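Local coordinates for protein putative S-adenosyl-L-methionine-dependent Methyltransferase (Methanococcus maripaludis, PDB 3DLC) that binds S-adenosylmethionine and is probably a methyltransferase of the Rossmann-like class, at residues Ile37-Ile42 with Lys143-Gly148; Asp113-Arg118 with Tyr135-Ser140. All blocks are in the same frame, centred on the assembly; numbering follows the deposited sequence. Where two conformers were deposited one is given.

Contact 1: residues Ile37-Ile42 with Lys143-Gly148; sequences INRFGI and KTYIGG
Phe40 lays its ring against the CB of Lys143, joining the C-terminal end of helix 28-40 to strand 142-148 in the central sheet of this Rossmann-like methyltransferase fold. Lys143 CB lies 4.0 Å from the centroid of the Phe40 ring and 9° off the ring normal, a CH-pi contact made squarely over the face. The opposite face carries Arg39 CB, over the centre as well, so the ring is sandwiched between an aliphatic carbon of its own helix and one of the strand. Further along the lysine, CG comes within 3.8 Å of Phe40 CD1. The far rim of the ring reaches the next two strand residues: Phe40 CZ is 3.6 Å from Thr144 O, approached obliquely, and Phe40 CE2 is 3.9 Å from Tyr145 CD1, which approaches the rim close to the ring plane.

Ile42, just past the helix, adds a methyl: its CD1 is 3.8 Å from Lys143 CG, the same carbon that meets Phe40. The bend of Lys143 at chi2 (-73°) places CD near Phe40 CD1 and CE1, while NZ leads away to a hydrogen bond with Ser212 OG.

In the second shell, Tyr145 stacks with Trp208, and Ile210 of the neighbouring strand 206-211 touches Arg39, Phe40 and Tyr145 alike. Gly41, at positive phi (69°), takes the chain out of the helix between Phe40 and Ile42, and Gly41 N donates to Ile37 O at 2.9 Å.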
loop_
_atom_site.group_PDB
_atom_site.type_symbol
_atom_site.label_atom_id
_atom_site.label_comp_id
_atom_site.label_asym_id
_atom_site.label_seq_id
_atom_site.Cartn_x
_atom_site.Cartn_y
_atom_site.Cartn_z
ATOM N N ILE A 37 3.604 11.828 -5.539
ATOM C CA ILE A 37 4.253 12.542 -6.649
ATOM C C ILE A 37 4.939 13.790 -6.142
ATOM O O ILE A 37 6.089 14.080 -6.502
ATOM C CB ILE A 37 3.224 12.822 -7.775
ATOM C CG1 ILE A 37 2.841 11.499 -8.443
ATOM C CG2 ILE A 37 3.783 13.865 -8.769
ATOM C CD1 ILE A 37 1.625 11.555 -9.326
ATOM N N ASN A 38 4.224 14.548 -5.323
ATOM C CA ASN A 38 4.766 15.809 -4.823
ATOM C C ASN A 38 5.937 15.587 -3.888
ATOM O O ASN A 38 6.889 16.371 -3.883
ATOM C CB ASN A 38 3.705 16.606 -4.095
ATOM C CG ASN A 38 2.677 17.213 -5.025
ATOM O OD1 ASN A 38 2.856 17.211 -6.249
ATOM N ND2 ASN A 38 1.567 17.696 -4.463
ATOM N N ARG A 39 5.890 14.524 -3.090
ATOM C CA ARG A 39 6.918 14.326 -2.100
ATOM C C ARG A 39 8.279 13.943 -2.711
ATOM O O ARG A 39 9.305 14.420 -2.265
ATOM C CB ARG A 39 6.424 13.313 -1.075
ATOM C CG ARG A 39 7.229 13.344 0.168
ATOM C CD ARG A 39 6.639 12.494 1.286
ATOM N NE ARG A 39 7.547 12.535 2.404
ATOM C CZ ARG A 39 7.265 12.935 3.643
ATOM N NH1 ARG A 39 6.030 13.146 4.084
ATOM N NH2 ARG A 39 8.250 13.002 4.495
ATOM N N PHE A 40 8.272 12.972 -3.658
ATOM C CA PHE A 40 9.490 12.458 -4.198
ATOM C C PHE A 40 9.861 12.935 -5.572
ATOM O O PHE A 40 11.016 12.815 -5.946
ATOM C CB PHE A 40 9.456 10.935 -4.192
ATOM C CG PHE A 40 9.057 10.329 -2.872
ATOM C CD1 PHE A 40 9.807 10.529 -1.736
ATOM C CD2 PHE A 40 7.908 9.591 -2.768
ATOM C CE1 PHE A 40 9.435 9.976 -0.538
ATOM C CE2 PHE A 40 7.520 9.034 -1.571
ATOM C CZ PHE A 40 8.291 9.232 -0.449
ATOM N N GLY A 41 8.925 13.481 -6.326
ATOM C CA GLY A 41 9.256 13.927 -7.670
ATOM C C GLY A 41 9.554 12.808 -8.651
ATOM O O GLY A 41 10.153 13.075 -9.701
ATOM N N ILE A 42 9.157 11.573 -8.317
ATOM C CA ILE A 42 9.316 10.402 -9.199
ATOM C C ILE A 42 8.029 10.278 -9.984
ATOM O O ILE A 42 6.954 10.153 -9.393
ATOM C CB ILE A 42 9.629 9.095 -8.443
ATOM C CG1 ILE A 42 10.734 9.273 -7.380
ATOM C CG2 ILE A 42 10.034 8.024 -9.446
ATOM C CD1 ILE A 42 10.774 8.149 -6.343
ATOM N N LYS A 143 12.587 4.994 -3.574
ATOM C CA LYS A 143 11.824 5.428 -2.400
ATOM C C LYS A 143 10.640 4.507 -2.140
ATOM O O LYS A 143 10.105 3.904 -3.076
ATOM C CB LYS A 143 11.257 6.853 -2.598
ATOM C CG LYS A 143 12.283 7.946 -2.886
ATOM C CD LYS A 143 13.086 8.300 -1.674
ATOM C CE LYS A 143 14.061 9.426 -1.965
ATOM N NZ LYS A 143 14.808 9.817 -0.778
ATOM N N THR A 144 10.221 4.440 -0.879
ATOM C CA THR A 144 8.986 3.753 -0.515
ATOM C C THR A 144 8.001 4.716 0.144
ATOM O O THR A 144 8.364 5.767 0.652
ATOM C CB THR A 144 9.193 2.537 0.428
ATOM O OG1 THR A 144 9.440 2.954 1.781
ATOM C CG2 THR A 144 10.335 1.664 -0.009
ATOM N N TYR A 145 6.735 4.297 0.163
ATOM C CA TYR A 145 5.658 5.031 0.847
ATOM C C TYR A 145 4.651 3.950 1.228
ATOM O O TYR A 145 3.728 3.632 0.488
ATOM C CB TYR A 145 5.085 6.078 -0.083
ATOM C CG TYR A 145 4.231 7.143 0.575
ATOM C CD1 TYR A 145 4.797 8.258 1.174
ATOM C CD2 TYR A 145 2.850 7.086 0.525
ATOM C CE1 TYR A 145 4.031 9.262 1.693
ATOM C CE2 TYR A 145 2.079 8.099 1.044
ATOM C CZ TYR A 145 2.670 9.188 1.629
ATOM O OH TYR A 145 1.858 10.180 2.119
ATOM N N ILE A 146 4.895 3.366 2.404
ATOM C CA ILE A 146 4.204 2.132 2.855
ATOM C C ILE A 146 3.528 2.388 4.178
ATOM O O ILE A 146 4.173 2.725 5.178
ATOM C CB ILE A 146 5.233 0.981 2.990
ATOM C CG1 ILE A 146 5.809 0.638 1.607
ATOM C CG2 ILE A 146 4.623 -0.216 3.702
ATOM C CD1 ILE A 146 7.057 -0.194 1.657
ATOM N N GLY A 147 2.205 2.252 4.210
ATOM C CA GLY A 147 1.503 2.594 5.443
ATOM C C GLY A 147 0.022 2.613 5.232
ATOM O O GLY A 147 -0.528 1.701 4.599
ATOM N N GLY A 148 -0.619 3.644 5.737
ATOM C CA GLY A 148 -2.065 3.793 5.578
ATOM C C GLY A 148 -2.534 5.170 5.921
ATOM O O GLY A 148 -1.801 5.945 6.487
#

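Contact 2: residues Asp113-Arg118 with Tyr135-Ser140; sequences DLIVSR and YRILKS. With SAM (S-adenosylmethionine), chain C.
Lys139 reaches Asp113 through a salt bridge at one end of strand 112-118, where this strand of the Rossmann-like sheet meets the chain leaving helix 127-137, part of the beta-alpha-beta crossover to strand 142-148. Lys139 CB points toward the opposing segment, and CG is anti to the backbone N. In the conformer given here, CD then passes 3.5 Å from Asp113 OD1, the bend at chi3 brings CE to 3.2 Å from that same oxygen, and NZ donates to Asp113 OD1 at 2.9 Å. The lysine runs alongside the aspartate in the same direction; the ammonium meets the syn side of OD1, 31° out of the carboxylate plane. A water accepts from Lys139 NZ and donates to Asp113 OD2, closing a small ring that includes the ion pair. Asp113 OD2 also accepts from Thr46 N, so the carboxylate ties the strand to the start of strand 46-50 as well. An alanine in place of Asp113 would probably leave the Lys139 ammonium without its counter-charge and Thr46 N without this acceptor.

Two residues along, the contact becomes apolar. Ile115 CD1 fits between two side chains of the helix exit, 3.7 Å from Ile137 CD1 and 3.9 Å from Leu138 CD1. Ile137 holds CG1 between its backbone N and carbonyl carbon (chi1 65°), which places CG1 close to the methyl of Ile115.

At its other end the strand enters the cofactor site. Arg118 O accepts from the amino N of S-adenosylmethionine. The Arg118 chain is extended as far as NE, and S-adenosylmethionine O lies at the edge of the guanidinium, in its plane, where NH1 donates to it at 3.0 Å with an N-H...O angle of 164°.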
loop_
_atom_site.group_PDB
_atom_site.type_symbol
_atom_site.label_atom_id
_atom_site.label_comp_id
_atom_site.label_asym_id
_atom_site.label_seq_id
_atom_site.Cartn_x
_atom_site.Cartn_y
_atom_site.Cartn_z
ATOM N N ASP A 113 11.679 1.786 -8.884
ATOM C CA ASP A 113 11.966 3.177 -8.535
ATOM C C ASP A 113 11.172 3.666 -7.327
ATOM O O ASP A 113 11.620 4.518 -6.575
ATOM C CB ASP A 113 11.678 4.070 -9.749
ATOM C CG ASP A 113 12.596 3.761 -10.918
ATOM O OD1 ASP A 113 13.823 3.968 -10.784
ATOM O OD2 ASP A 113 12.101 3.319 -11.951
ATOM N N LEU A 114 9.973 3.129 -7.192
ATOM C CA LEU A 114 9.029 3.520 -6.156
ATOM C C LEU A 114 8.230 2.322 -5.707
ATOM O O LEU A 114 7.807 1.532 -6.534
ATOM C CB LEU A 114 8.067 4.586 -6.683
ATOM C CG LEU A 114 6.979 5.080 -5.740
ATOM C CD1 LEU A 114 7.543 5.817 -4.520
ATOM C CD2 LEU A 114 5.982 5.978 -6.537
ATOM N N ILE A 115 8.087 2.151 -4.404
ATOM C CA ILE A 115 7.236 1.108 -3.835
ATOM C C ILE A 115 6.223 1.785 -2.936
ATOM O O ILE A 115 6.600 2.511 -2.001
ATOM C CB ILE A 115 8.035 0.055 -3.042
ATOM C CG1 ILE A 115 9.096 -0.584 -3.932
ATOM C CG2 ILE A 115 7.118 -0.955 -2.410
ATOM C CD1 ILE A 115 10.070 -1.526 -3.193
ATOM N N VAL A 116 4.942 1.557 -3.210
ATOM C CA VAL A 116 3.865 2.107 -2.418
ATOM C C VAL A 116 3.022 0.971 -1.849
ATOM O O VAL A 116 3.001 -0.119 -2.379
ATOM C CB VAL A 116 2.974 3.072 -3.263
ATOM C CG1 VAL A 116 3.823 4.190 -3.891
ATOM C CG2 VAL A 116 2.175 2.327 -4.346
ATOM N N SER A 117 2.317 1.248 -0.762
ATOM C CA SER A 117 1.400 0.269 -0.182
ATOM C C SER A 117 0.491 0.968 0.801
ATOM O O SER A 117 0.970 1.669 1.701
ATOM C CB SER A 117 2.178 -0.767 0.577
ATOM O OG SER A 117 1.331 -1.729 1.176
ATOM N N ARG A 118 -0.822 0.772 0.636
ATOM C CA ARG A 118 -1.812 1.332 1.542
ATOM C C ARG A 118 -2.612 0.240 2.184
ATOM O O ARG A 118 -3.177 -0.616 1.505
ATOM C CB ARG A 118 -2.770 2.285 0.820
ATOM C CG ARG A 118 -3.771 2.910 1.749
ATOM C CD ARG A 118 -4.891 3.704 1.022
ATOM N NE ARG A 118 -5.820 4.183 2.020
ATOM C CZ ARG A 118 -6.722 3.401 2.623
ATOM N NH1 ARG A 118 -6.933 2.182 2.174
ATOM N NH2 ARG A 118 -7.423 3.869 3.629
ATOM N N TYR A 135 13.211 -4.155 0.468
ATOM C CA TYR A 135 14.505 -3.530 0.226
ATOM C C TYR A 135 15.212 -4.189 -0.947
ATOM O O TYR A 135 15.886 -3.488 -1.722
ATOM C CB TYR A 135 15.374 -3.545 1.486
ATOM C CG TYR A 135 16.444 -2.483 1.517
ATOM C CD1 TYR A 135 16.093 -1.151 1.539
ATOM C CD2 TYR A 135 17.781 -2.785 1.557
ATOM C CE1 TYR A 135 17.008 -0.156 1.626
ATOM C CE2 TYR A 135 18.756 -1.761 1.664
ATOM C CZ TYR A 135 18.341 -0.453 1.698
ATOM O OH TYR A 135 19.236 0.596 1.761
ATOM N N ARG A 136 15.062 -5.515 -1.082
ATOM C CA ARG A 136 15.704 -6.212 -2.159
ATOM C C ARG A 136 15.257 -5.706 -3.534
ATOM O O ARG A 136 16.081 -5.549 -4.455
ATOM C CB ARG A 136 15.449 -7.720 -2.047
ATOM C CG ARG A 136 16.087 -8.519 -3.171
ATOM C CD ARG A 136 15.732 -10.011 -3.102
ATOM N NE ARG A 136 14.315 -10.287 -3.288
ATOM C CZ ARG A 136 13.678 -10.232 -4.455
ATOM N NH1 ARG A 136 14.306 -9.907 -5.574
ATOM N NH2 ARG A 136 12.373 -10.502 -4.489
ATOM N N ILE A 137 13.950 -5.503 -3.693
ATOM C CA ILE A 137 13.411 -5.128 -4.999
ATOM C C ILE A 137 13.516 -3.623 -5.297
ATOM O O ILE A 137 13.280 -3.199 -6.410
ATOM C CB ILE A 137 11.950 -5.624 -5.210
ATOM C CG1 ILE A 137 10.967 -4.956 -4.239
ATOM C CG2 ILE A 137 11.876 -7.169 -5.144
ATOM C CD1 ILE A 137 9.573 -4.822 -4.785
ATOM N N LEU A 138 13.836 -2.818 -4.303
ATOM C CA LEU A 138 13.993 -1.379 -4.450
ATOM C C LEU A 138 15.314 -1.066 -5.164
ATOM O O LEU A 138 16.364 -1.599 -4.811
ATOM C CB LEU A 138 13.972 -0.738 -3.041
ATOM C CG LEU A 138 13.914 0.780 -2.949
ATOM C CD1 LEU A 138 12.666 1.330 -3.662
ATOM C CD2 LEU A 138 13.924 1.203 -1.472
ATOM N N LYS A 139 15.232 -0.184 -6.151
ATOM C CA LYS A 139 16.394 0.283 -6.876
ATOM C C LYS A 139 17.182 1.259 -6.001
ATOM O O LYS A 139 16.617 2.046 -5.243
ATOM C CB LYS A 139 15.962 0.984 -8.182
ATOM C CG LYS A 139 17.102 1.209 -9.149
ATOM C CD LYS A 139 16.616 1.968 -10.400
ATOM C CE LYS A 139 15.537 1.233 -11.119
ATOM N NZ LYS A 139 15.242 1.982 -12.370
ATOM N N SER A 140 18.501 1.205 -6.121
ATOM C CA SER A 140 19.353 2.187 -5.467
ATOM C C SER A 140 18.868 3.572 -5.898
ATOM O O SER A 140 18.722 3.865 -7.086
ATOM C CB SER A 140 20.820 1.961 -5.844
ATOM O OG SER A 140 21.671 2.862 -5.173
HETATM N N SAM C . -4.342 -1.095 -1.167
HETATM C CA SAM C . -5.813 -1.229 -1.328
HETATM C C SAM C . -6.491 0.059 -0.948
HETATM O O SAM C . -5.875 0.875 -0.259
HETATM O OXT SAM C . -7.656 0.227 -1.292
HETATM C CB SAM C . -6.331 -2.411 -0.530
HETATM C CG SAM C . -6.162 -2.325 0.953
HETATM S SD SAM C . -6.827 -3.817 1.716
HETATM C CE SAM C . -7.269 -3.042 3.247
HETATM C "C5'" SAM C . -5.308 -4.818 2.150
HETATM C "C4'" SAM C . -4.699 -5.743 1.053
HETATM O "O4'" SAM C . -3.378 -6.324 1.311
HETATM C "C3'" SAM C . -5.641 -6.885 0.597
HETATM O "O3'" SAM C . -5.914 -6.714 -0.759
HETATM C "C2'" SAM C . -4.818 -8.144 0.877
HETATM O "O2'" SAM C . -5.095 -9.276 0.083
HETATM C "C1'" SAM C . -3.375 -7.628 0.746
HETATM N N9 SAM C . -2.381 -8.421 1.487
HETATM C C8 SAM C . -2.417 -8.731 2.826
HETATM N N7 SAM C . -1.298 -9.402 3.190
HETATM C C5 SAM C . -0.543 -9.543 2.055
HETATM C C6 SAM C . 0.679 -10.169 1.794
HETATM N N6 SAM C . 1.383 -10.872 2.700
HETATM N N1 SAM C . 1.169 -10.064 0.540
HETATM C C2 SAM C . 0.473 -9.411 -0.451
HETATM N N3 SAM C . -0.751 -8.842 -0.260
HETATM C C4 SAM C . -1.203 -8.912 0.990
HETATM O O HOH W 1 13.165 1.860 -13.988
#

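Overall arrangement
Contacts 1 and 2 have centres 10 Å apart and share the central sheet, in which strands 112-118 and 142-148 are parallel neighbours. They are stitched directly: Tyr145 N lies 2.8 Å from Ile115 O and Gly147 N 2.9 Å from Ser117 O, both probable hydrogen bonds. Along the chain, residues 37-42 come first, then 113-118 and 135-140, and 143-148 last, so contact 2 falls wholly within the span bracketed by contact 1. Helix 28-40 packs on one side of this strand pair and helix 127-137 on the other, giving the alpha-beta-alpha layering of the fold, with S-adenosylmethionine bound at the C-terminal end of strand 112-118, at Arg118.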